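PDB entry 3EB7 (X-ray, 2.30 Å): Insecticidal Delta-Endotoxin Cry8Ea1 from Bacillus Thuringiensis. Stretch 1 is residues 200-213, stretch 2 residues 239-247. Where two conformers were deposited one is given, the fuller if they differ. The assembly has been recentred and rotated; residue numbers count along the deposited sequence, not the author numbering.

Stretch 1, residues 200-213: QWVEYNRFRREMTL
Stretch 2 (239-247) TREVYTDPI

Residues 200-213 form an unbroken stretch of α-helix that extends beyond both ends, with phi/psi values mostly near -60/-45, Met211 departing to -81/-23, and i to i+4 N-to-O hydrogen bonds of 2.9 to 3.1 Å, from Tyr204 N to Gln200 O through Leu213 N to Arg209 O. From Arg240 (-56/145) to Pro246 the second stretch is extended: Val242 (-114/152) and Tyr243 (-117/130) have strand geometry, and Thr244, Asp245 and Pro246 continue with phi of -75°, -65° and -55° and psi between 143° and 171°. The N-to-C directions of helix and strand lie at 137°, with a closest approach of 7.9 Å between their axes, so the later residues of one segment meet the earlier residues of the other. Two CA-to-CA distances fix the register: 5.6 Å between Arg209 and Val242, and 6.6 Å between Val202 and Asp245. Together the segments bury 576 Å².

Arg209 is the main polar link. Its CA-to-CB bond points toward the strand, and its chain, with chi1 and chi2 t, chi3 p and chi4 -100°, carries the guanidinium to Asp245. Arg209 NH1 donates to Tyr243 O at 3.0 Å and to Asp245 OD1 at 3.0 Å, the latter a salt bridge; Arg209 NH2 also reaches Asp245 OD1, at 3.1 Å. Both acceptors lie at the guanidinium edge, near its plane, where its N-H bonds point. Arginine suits this buried place because it can serve a carboxylate and a backbone carbonyl at once, while its aliphatic stem packs on the strand, Arg209 CG lying 4.1 Å from Val242 CB.

Asp245 (chi1 m, chi2 -7°) starts sideways, but its carboxylate comes nearer the helix. Water 1 donates to Asp245 OD1 at 2.5 Å and to Val202 O at 3.0 Å, and accepts from Asn205 ND2 at 2.8 Å. Water 2 accepts from Arg206 NH1 (t, t, p, chi4 -125°) at 2.7 Å and donates to Asp245 OD2 at 3.0 Å. Asn205 (chi1 t, chi2 67°) offers both donor and acceptor: Asn205 OD1 accepts from Arg208 NE and Arg208 NH2, both at 3.2 Å. The Tyr243 CA-to-CB bond (chi1 m, chi2 75°) points sideways, its CB 4.0 Å from Asn205 OD1.

Near the N-terminal end of the helical stretch, Pro246 supplies a compact apolar surface. Its CG, in an exo pucker, lies 3.7 Å from Trp201 CZ3, at the indole edge, and its CD 4.2 Å from Val202 CG2 (chi1 t). The CA-to-CB bond of Trp201 (chi1 t, chi2 92°) points sideways, yet its long side chain brings the ring to the proline.

At the other end, the Thr212 CA-to-CB bond (chi1 m) points toward the strand. A very short hydrogen bond from Thr212 OG1 to Arg208 O, 2.5 Å, satisfies the hydroxyl, while Thr212 CG2 packs 4.0 Å from Val242 CG1. Val242 (chi1 m) suits both an extended backbone and this buried site. The Arg240 CA-to-CB bond points toward the helix, and its long side chain (p, m, t, chi4 -79°) crosses to Leu213 (m, t), whose CD2 lies 3.6 Å from Arg240 NH2; Arg240 NE and NH2 are hydrogen-bonded elsewhere in the structure.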

# COMPACT_ATOMS: atom_id res chain seq x y z
N GLN A 200 -23.07 0.44 6.68
CA GLN A 200 -22.57 0.54 5.32
C GLN A 200 -21.18 1.17 5.26
O GLN A 200 -20.34 0.72 4.52
CB GLN A 200 -23.54 1.35 4.50
CG GLN A 200 -24.84 0.56 4.19
CD GLN A 200 -25.92 1.44 3.61
OE1 GLN A 200 -25.99 2.63 3.89
NE2 GLN A 200 -26.79 0.85 2.81
N TRP A 201 -20.92 2.20 6.06
CA TRP A 201 -19.58 2.77 6.08
C TRP A 201 -18.51 1.70 6.45
O TRP A 201 -17.47 1.61 5.81
CB TRP A 201 -19.51 4.01 6.95
CG TRP A 201 -18.20 4.67 6.75
CD1 TRP A 201 -17.90 5.66 5.85
CD2 TRP A 201 -16.97 4.36 7.44
NE1 TRP A 201 -16.56 5.97 5.94
CE2 TRP A 201 -15.98 5.20 6.92
CE3 TRP A 201 -16.63 3.46 8.46
CZ2 TRP A 201 -14.66 5.17 7.37
CZ3 TRP A 201 -15.31 3.41 8.91
CH2 TRP A 201 -14.34 4.26 8.37
N VAL A 202 -18.77 0.91 7.50
CA VAL A 202 -17.85 -0.19 7.90
C VAL A 202 -17.53 -1.13 6.72
O VAL A 202 -16.36 -1.49 6.49
CB VAL A 202 -18.41 -0.98 9.13
CG1 VAL A 202 -17.51 -2.18 9.49
CG2 VAL A 202 -18.55 -0.06 10.30
N GLU A 203 -18.55 -1.48 5.95
CA GLU A 203 -18.43 -2.35 4.78
C GLU A 203 -17.60 -1.72 3.68
O GLU A 203 -16.71 -2.35 3.08
CB GLU A 203 -19.82 -2.74 4.27
CG GLU A 203 -20.63 -3.51 5.35
CD GLU A 203 -22.14 -3.63 5.06
OE1 GLU A 203 -22.79 -4.39 5.79
OE2 GLU A 203 -22.68 -3.00 4.13
N TYR A 204 -17.90 -0.46 3.43
CA TYR A 204 -17.24 0.30 2.37
C TYR A 204 -15.75 0.44 2.71
O TYR A 204 -14.88 0.18 1.90
CB TYR A 204 -17.97 1.67 2.32
CG TYR A 204 -17.35 2.75 1.47
CD1 TYR A 204 -16.37 3.60 2.00
CD2 TYR A 204 -17.75 2.92 0.14
CE1 TYR A 204 -15.80 4.62 1.22
CE2 TYR A 204 -17.21 3.91 -0.63
CZ TYR A 204 -16.24 4.78 -0.10
OH TYR A 204 -15.71 5.78 -0.91
N ASN A 205 -15.45 0.85 3.94
CA ASN A 205 -14.09 0.97 4.38
C ASN A 205 -13.31 -0.36 4.46
O ASN A 205 -12.11 -0.38 4.25
CB ASN A 205 -14.08 1.69 5.71
CG ASN A 205 -12.69 1.89 6.21
OD1 ASN A 205 -11.91 2.65 5.61
ND2 ASN A 205 -12.33 1.15 7.26
N ARG A 206 -14.00 -1.46 4.77
CA ARG A 206 -13.38 -2.80 4.75
C ARG A 206 -12.95 -3.19 3.33
O ARG A 206 -11.87 -3.77 3.14
CB ARG A 206 -14.34 -3.85 5.38
CG ARG A 206 -13.75 -5.26 5.58
CD ARG A 206 -14.78 -6.26 6.15
NE ARG A 206 -15.92 -6.44 5.25
CZ ARG A 206 -17.21 -6.28 5.57
NH1 ARG A 206 -17.57 -5.95 6.82
NH2 ARG A 206 -18.13 -6.47 4.65
N PHE A 207 -13.79 -2.87 2.32
CA PHE A 207 -13.45 -3.18 0.90
C PHE A 207 -12.24 -2.32 0.52
O PHE A 207 -11.28 -2.84 -0.02
CB PHE A 207 -14.62 -2.85 -0.02
CG PHE A 207 -14.31 -3.01 -1.51
CD1 PHE A 207 -14.76 -4.13 -2.21
CD2 PHE A 207 -13.59 -2.04 -2.21
CE1 PHE A 207 -14.47 -4.29 -3.61
CE2 PHE A 207 -13.27 -2.20 -3.56
CZ PHE A 207 -13.73 -3.32 -4.26
N ARG A 208 -12.31 -1.01 0.80
CA ARG A 208 -11.21 -0.11 0.64
C ARG A 208 -9.89 -0.61 1.22
O ARG A 208 -8.87 -0.64 0.51
CB ARG A 208 -11.52 1.26 1.26
CG ARG A 208 -10.32 2.20 1.17
CD ARG A 208 -10.60 3.68 1.48
NE ARG A 208 -11.50 3.88 2.63
CZ ARG A 208 -12.30 4.93 2.78
NH1 ARG A 208 -12.33 5.93 1.89
NH2 ARG A 208 -13.08 5.00 3.85
N ARG A 209 -9.88 -0.96 2.50
CA ARG A 209 -8.63 -1.49 3.09
C ARG A 209 -8.18 -2.82 2.43
O ARG A 209 -7.03 -2.97 1.99
CB ARG A 209 -8.75 -1.65 4.62
CG ARG A 209 -7.51 -2.38 5.27
CD ARG A 209 -7.69 -2.70 6.73
NE ARG A 209 -8.65 -3.78 6.98
CZ ARG A 209 -9.92 -3.59 7.37
NH1 ARG A 209 -10.43 -2.37 7.56
NH2 ARG A 209 -10.70 -4.65 7.58
N GLU A 210 -9.08 -3.79 2.35
CA GLU A 210 -8.69 -5.11 1.87
C GLU A 210 -8.21 -5.09 0.44
O GLU A 210 -7.26 -5.79 0.13
CB GLU A 210 -9.84 -6.12 2.03
CG GLU A 210 -10.05 -6.54 3.49
CD GLU A 210 -10.88 -7.84 3.62
OE1 GLU A 210 -10.95 -8.65 2.62
OE2 GLU A 210 -11.42 -8.05 4.73
N MET A 211 -8.86 -4.31 -0.42
CA MET A 211 -8.49 -4.26 -1.83
C MET A 211 -7.30 -3.37 -2.14
O MET A 211 -6.65 -3.55 -3.15
CB MET A 211 -9.69 -3.88 -2.72
CG MET A 211 -10.88 -4.85 -2.59
SD MET A 211 -10.42 -6.59 -2.88
CE MET A 211 -10.55 -6.61 -4.67
N THR A 212 -7.02 -2.40 -1.29
CA THR A 212 -5.77 -1.69 -1.37
C THR A 212 -4.64 -2.71 -1.15
O THR A 212 -3.68 -2.73 -1.93
CB THR A 212 -5.68 -0.63 -0.28
OG1 THR A 212 -6.78 0.28 -0.43
CG2 THR A 212 -4.33 0.15 -0.36
N LEU A 213 -4.76 -3.51 -0.08
CA LEU A 213 -3.82 -4.58 0.24
C LEU A 213 -3.73 -5.67 -0.83
O LEU A 213 -2.64 -6.07 -1.18
CB LEU A 213 -4.18 -5.24 1.59
CG LEU A 213 -4.12 -4.37 2.82
CD1 LEU A 213 -4.84 -5.02 3.94
CD2 LEU A 213 -2.67 -4.02 3.17
N THR A 239 3.17 4.59 0.39
CA THR A 239 2.95 5.65 1.37
C THR A 239 1.52 5.85 1.79
O THR A 239 1.27 6.57 2.75
CB THR A 239 3.53 7.02 0.94
OG1 THR A 239 2.88 7.48 -0.26
CG2 THR A 239 5.10 6.98 0.81
N ARG A 240 0.58 5.22 1.08
CA ARG A 240 -0.84 5.28 1.46
C ARG A 240 -1.08 4.81 2.89
O ARG A 240 -0.41 3.88 3.38
CB ARG A 240 -1.70 4.44 0.50
CG ARG A 240 -1.82 2.93 0.84
CD ARG A 240 -0.56 2.10 0.61
NE ARG A 240 -0.70 0.69 1.03
CZ ARG A 240 -0.62 0.26 2.29
NH1 ARG A 240 -0.41 1.13 3.30
NH2 ARG A 240 -0.75 -1.04 2.57
N GLU A 241 -2.05 5.44 3.54
CA GLU A 241 -2.58 5.01 4.83
C GLU A 241 -3.76 4.08 4.59
O GLU A 241 -4.59 4.39 3.72
CB GLU A 241 -3.17 6.21 5.56
CG GLU A 241 -2.29 6.86 6.59
CD GLU A 241 -3.02 8.04 7.23
OE1 GLU A 241 -3.82 8.73 6.50
OE2 GLU A 241 -2.84 8.26 8.45
N VAL A 242 -3.85 3.01 5.38
CA VAL A 242 -5.05 2.15 5.43
C VAL A 242 -5.67 2.28 6.82
O VAL A 242 -4.98 2.59 7.79
CB VAL A 242 -4.75 0.64 5.12
CG1 VAL A 242 -4.30 0.44 3.63
CG2 VAL A 242 -3.70 0.05 6.08
N TYR A 243 -6.98 2.09 6.90
CA TYR A 243 -7.67 2.21 8.16
C TYR A 243 -8.28 0.87 8.56
O TYR A 243 -8.97 0.24 7.74
CB TYR A 243 -8.75 3.26 8.04
CG TYR A 243 -8.23 4.66 7.79
CD1 TYR A 243 -7.75 5.05 6.52
CD2 TYR A 243 -8.24 5.59 8.81
CE1 TYR A 243 -7.28 6.38 6.29
CE2 TYR A 243 -7.78 6.92 8.58
CZ TYR A 243 -7.32 7.29 7.34
OH TYR A 243 -6.90 8.58 7.17
N THR A 244 -8.03 0.45 9.81
CA THR A 244 -8.65 -0.78 10.33
C THR A 244 -10.12 -0.53 10.67
O THR A 244 -10.57 0.61 10.67
CB THR A 244 -7.87 -1.40 11.55
OG1 THR A 244 -7.55 -0.38 12.50
CG2 THR A 244 -6.59 -2.06 11.07
N ASP A 245 -10.88 -1.60 10.99
CA ASP A 245 -12.31 -1.40 11.28
C ASP A 245 -12.47 -0.55 12.56
O ASP A 245 -11.63 -0.59 13.44
CB ASP A 245 -13.07 -2.73 11.41
CG ASP A 245 -13.27 -3.49 10.06
OD1 ASP A 245 -12.97 -3.02 8.93
OD2 ASP A 245 -13.75 -4.64 10.15
N PRO A 246 -13.54 0.25 12.65
CA PRO A 246 -13.75 1.00 13.88
C PRO A 246 -13.77 0.09 15.16
O PRO A 246 -14.28 -1.06 15.13
CB PRO A 246 -15.11 1.68 13.64
CG PRO A 246 -15.20 1.83 12.20
CD PRO A 246 -14.58 0.56 11.64
N ILE A 247 -13.20 0.60 16.27
CA ILE A 247 -13.06 -0.19 17.49
C ILE A 247 -14.29 -0.01 18.36
O ILE A 247 -14.30 0.76 19.36
CB ILE A 247 -11.73 0.11 18.24
CG1 ILE A 247 -10.56 0.02 17.23
CG2 ILE A 247 -11.53 -0.91 19.37
CD1 ILE A 247 -9.26 0.61 17.71
O HOH W 1 -14.07 -0.84 8.26
O HOH W 2 -16.41 -5.75 9.22